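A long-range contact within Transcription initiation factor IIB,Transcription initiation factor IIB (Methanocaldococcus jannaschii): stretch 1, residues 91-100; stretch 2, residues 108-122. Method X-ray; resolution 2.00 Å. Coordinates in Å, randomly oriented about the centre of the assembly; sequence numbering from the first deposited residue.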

# COMPACT_ATOMS: atom_id res chain seq x y z
N ARG A 91 0.41 8.51 2.49
CA ARG A 91 1.74 8.80 1.96
C ARG A 91 2.18 7.71 1.00
O ARG A 91 2.32 6.55 1.39
CB ARG A 91 2.76 8.92 3.08
CG ARG A 91 2.48 9.99 4.11
CD ARG A 91 3.57 9.98 5.17
NE ARG A 91 3.63 11.23 5.92
CZ ARG A 91 4.74 11.74 6.44
NH1 ARG A 91 4.69 12.89 7.10
NH2 ARG A 91 5.90 11.10 6.30
N VAL A 92 2.42 8.08 -0.26
CA VAL A 92 2.82 7.09 -1.26
C VAL A 92 3.92 7.62 -2.17
O VAL A 92 4.11 8.82 -2.30
CB VAL A 92 1.62 6.63 -2.14
CG1 VAL A 92 0.60 5.92 -1.30
CG2 VAL A 92 0.99 7.82 -2.84
N THR A 93 4.63 6.70 -2.81
CA THR A 93 5.63 7.07 -3.78
C THR A 93 4.99 7.50 -5.09
O THR A 93 3.79 7.29 -5.31
CB THR A 93 6.61 5.92 -4.05
OG1 THR A 93 5.89 4.81 -4.60
CG2 THR A 93 7.30 5.50 -2.76
N ARG A 94 5.80 8.09 -5.94
CA ARG A 94 5.36 8.74 -7.16
C ARG A 94 4.69 7.78 -8.13
O ARG A 94 3.78 8.16 -8.86
CB ARG A 94 6.56 9.43 -7.82
CG ARG A 94 6.79 9.08 -9.27
CD ARG A 94 7.87 9.95 -9.88
NE ARG A 94 7.61 11.38 -9.68
CZ ARG A 94 8.26 12.13 -8.79
NH1 ARG A 94 9.19 11.58 -8.02
NH2 ARG A 94 7.96 13.41 -8.67
N SER A 95 5.14 6.54 -8.12
CA SER A 95 4.69 5.58 -9.12
C SER A 95 3.35 4.94 -8.79
O SER A 95 3.02 3.89 -9.32
CB SER A 95 5.73 4.48 -9.29
OG SER A 95 5.87 3.75 -8.08
N HIS A 96 2.57 5.55 -7.90
CA HIS A 96 1.25 5.01 -7.59
C HIS A 96 0.16 5.81 -8.27
O HIS A 96 0.31 7.01 -8.50
CB HIS A 96 0.99 4.98 -6.08
CG HIS A 96 1.73 3.89 -5.37
ND1 HIS A 96 3.01 4.05 -4.89
CD2 HIS A 96 1.36 2.62 -5.08
CE1 HIS A 96 3.40 2.93 -4.32
NE2 HIS A 96 2.42 2.04 -4.42
N SER A 97 -0.94 5.14 -8.58
CA SER A 97 -2.06 5.82 -9.20
C SER A 97 -3.32 5.62 -8.37
O SER A 97 -3.44 4.64 -7.63
CB SER A 97 -2.27 5.32 -10.63
OG SER A 97 -2.74 3.99 -10.61
N VAL A 98 -4.26 6.56 -8.49
CA VAL A 98 -5.48 6.51 -7.71
C VAL A 98 -6.69 6.90 -8.56
O VAL A 98 -6.58 7.75 -9.44
CB VAL A 98 -5.41 7.44 -6.48
CG1 VAL A 98 -4.43 6.89 -5.46
CG2 VAL A 98 -5.01 8.83 -6.90
N PHE A 99 -7.82 6.26 -8.30
CA PHE A 99 -9.04 6.57 -9.04
C PHE A 99 -9.44 8.01 -8.84
O PHE A 99 -9.64 8.47 -7.72
CB PHE A 99 -10.18 5.65 -8.62
CG PHE A 99 -10.15 4.32 -9.31
CD1 PHE A 99 -9.22 4.07 -10.29
CD2 PHE A 99 -11.07 3.34 -9.00
CE1 PHE A 99 -9.18 2.86 -10.94
CE2 PHE A 99 -11.05 2.13 -9.66
CZ PHE A 99 -10.10 1.89 -10.62
N THR A 100 -9.52 8.73 -9.95
CA THR A 100 -9.85 10.16 -9.94
C THR A 100 -10.96 10.42 -10.95
O THR A 100 -11.09 9.70 -11.94
CB THR A 100 -8.62 11.03 -10.31
OG1 THR A 100 -7.44 10.49 -9.71
CG2 THR A 100 -8.81 12.46 -9.85
N PRO A 108 -7.74 5.88 -13.34
CA PRO A 108 -6.55 5.90 -12.48
C PRO A 108 -5.61 7.03 -12.87
O PRO A 108 -5.24 7.13 -14.04
CB PRO A 108 -5.91 4.53 -12.73
CG PRO A 108 -6.37 4.15 -14.10
CD PRO A 108 -7.76 4.71 -14.23
N ILE A 109 -5.23 7.87 -11.91
CA ILE A 109 -4.26 8.95 -12.17
C ILE A 109 -3.02 8.83 -11.26
O ILE A 109 -3.16 8.68 -10.05
CB ILE A 109 -4.89 10.34 -11.96
CG1 ILE A 109 -6.10 10.52 -12.88
CG2 ILE A 109 -3.87 11.45 -12.21
CD1 ILE A 109 -5.78 10.35 -14.35
N ARG A 110 -1.83 8.89 -11.85
CA ARG A 110 -0.59 8.93 -11.07
C ARG A 110 -0.64 10.03 -10.02
O ARG A 110 -1.22 11.09 -10.25
CB ARG A 110 0.62 9.12 -11.99
CG ARG A 110 1.13 7.82 -12.58
CD ARG A 110 2.31 8.07 -13.50
NE ARG A 110 3.33 8.90 -12.87
CZ ARG A 110 4.57 8.51 -12.62
NH1 ARG A 110 4.97 7.28 -12.93
NH2 ARG A 110 5.43 9.35 -12.05
N VAL A 111 -0.05 9.78 -8.85
CA VAL A 111 -0.17 10.70 -7.72
C VAL A 111 0.54 12.03 -7.98
O VAL A 111 0.18 13.06 -7.39
CB VAL A 111 0.39 10.08 -6.43
CG1 VAL A 111 -0.46 8.89 -6.00
CG2 VAL A 111 1.84 9.66 -6.62
N ASP A 112 1.54 12.01 -8.86
CA ASP A 112 2.30 13.23 -9.16
C ASP A 112 1.60 14.08 -10.21
O ASP A 112 2.03 15.20 -10.50
CB ASP A 112 3.73 12.88 -9.60
CG ASP A 112 3.78 12.02 -10.85
OD1 ASP A 112 2.72 11.53 -11.29
OD2 ASP A 112 4.89 11.84 -11.40
N GLU A 113 0.51 13.56 -10.77
CA GLU A 113 -0.28 14.31 -11.74
C GLU A 113 -1.60 14.78 -11.13
O GLU A 113 -2.43 15.40 -11.80
CB GLU A 113 -0.55 13.47 -12.99
CG GLU A 113 0.72 13.05 -13.73
CD GLU A 113 0.43 12.34 -15.04
OE1 GLU A 113 -0.74 12.31 -15.47
OE2 GLU A 113 1.39 11.81 -15.65
N LEU A 114 -1.79 14.48 -9.85
CA LEU A 114 -2.96 14.96 -9.13
C LEU A 114 -2.84 16.44 -8.82
O LEU A 114 -1.74 16.97 -8.69
CB LEU A 114 -3.16 14.17 -7.84
CG LEU A 114 -3.60 12.72 -7.98
CD1 LEU A 114 -3.49 12.06 -6.63
CD2 LEU A 114 -5.03 12.66 -8.50
N LYS A 115 -3.99 17.11 -8.69
CA LYS A 115 -4.04 18.53 -8.37
C LYS A 115 -5.03 18.78 -7.25
O LYS A 115 -6.01 18.06 -7.13
CB LYS A 115 -4.42 19.33 -9.61
CG LYS A 115 -3.40 19.24 -10.74
CD LYS A 115 -3.98 19.68 -12.08
CE LYS A 115 -5.12 18.77 -12.51
NZ LYS A 115 -5.52 19.00 -13.93
N VAL A 116 -4.78 19.80 -6.44
CA VAL A 116 -5.73 20.22 -5.41
C VAL A 116 -7.08 20.47 -6.07
O VAL A 116 -7.14 21.00 -7.17
CB VAL A 116 -5.25 21.50 -4.67
CG1 VAL A 116 -6.31 22.01 -3.70
CG2 VAL A 116 -3.93 21.24 -3.95
N GLY A 117 -8.16 20.05 -5.42
CA GLY A 117 -9.47 20.15 -6.03
C GLY A 117 -9.91 18.92 -6.80
O GLY A 117 -11.10 18.74 -7.08
N ASP A 118 -8.95 18.06 -7.15
CA ASP A 118 -9.28 16.79 -7.80
C ASP A 118 -10.21 15.98 -6.92
O ASP A 118 -10.12 16.04 -5.69
CB ASP A 118 -8.02 15.97 -8.10
CG ASP A 118 -7.62 16.03 -9.56
OD1 ASP A 118 -8.50 16.26 -10.41
OD2 ASP A 118 -6.42 15.85 -9.86
N ILE A 119 -11.11 15.23 -7.55
CA ILE A 119 -12.03 14.36 -6.82
C ILE A 119 -11.55 12.92 -6.85
O ILE A 119 -11.50 12.30 -7.91
CB ILE A 119 -13.46 14.43 -7.39
CG1 ILE A 119 -14.00 15.86 -7.29
CG2 ILE A 119 -14.37 13.45 -6.65
CD1 ILE A 119 -15.45 15.98 -7.74
N LEU A 120 -11.17 12.40 -5.68
CA LEU A 120 -10.75 11.02 -5.56
C LEU A 120 -11.93 10.13 -5.20
O LEU A 120 -12.86 10.55 -4.53
CB LEU A 120 -9.66 10.87 -4.51
CG LEU A 120 -8.33 11.56 -4.84
CD1 LEU A 120 -7.25 11.14 -3.84
CD2 LEU A 120 -7.92 11.24 -6.26
N VAL A 121 -11.88 8.89 -5.68
CA VAL A 121 -12.87 7.91 -5.30
C VAL A 121 -12.26 6.96 -4.28
O VAL A 121 -11.36 6.20 -4.60
CB VAL A 121 -13.39 7.12 -6.51
CG1 VAL A 121 -14.55 6.21 -6.10
CG2 VAL A 121 -13.83 8.08 -7.61
N LEU A 122 -12.73 7.03 -3.05
CA LEU A 122 -12.21 6.15 -2.01
C LEU A 122 -13.20 5.06 -1.72
O LEU A 122 -14.41 5.26 -1.83
CB LEU A 122 -11.90 6.94 -0.73
CG LEU A 122 -10.57 7.71 -0.71
CD1 LEU A 122 -10.65 8.96 -1.57
CD2 LEU A 122 -10.18 8.07 0.71

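Pro108 opens the second stretch beside Phe99, CD lying 4.0 Å from Phe99 CE1; having no amide hydrogen, it suits a non-hydrogen-bonded position of this antiparallel pairing. Ile109 takes the hydrogen-bonded position: its N donates to Val98 O at 2.8 Å, and Val98 N returns a bond to Ile109 O at 2.9 Å. Its side chain shares a sheet face with that of Val98, and Ile109 CB packs 3.4 Å from Thr100 OG1, a hydroxyl already spent on Val98 O. Arg110, opposite Ser97, faces the other way. Val111 N donates to His96 O at 2.8 Å, while its compact branched side chain is buried, with CG1 3.6 Å from Val92 CG2 and CG2 3.3 Å from Thr93 O. Asp112 reconciles two like charges: Arg110 NH2 reaches Asp112 OD2 at 2.6 Å, and Arg94 NE reaches the same OD2 at 3.3 Å, both in salt bridges.

Leu114 then sends CD1 to within 3.6 Å of Val98 CG2. A type II turn from Lys115 to Asp118, with Gly117 at a positive phi that calls for glycine, leads into the next strand. Leu120 adds CD2 at 3.8 Å from Val98 CG2, extending the apolar cluster. Finally Val121 N bonds Phe99 O at 3.1 Å, so strand 96-100 pairs with both strands of stretch 2.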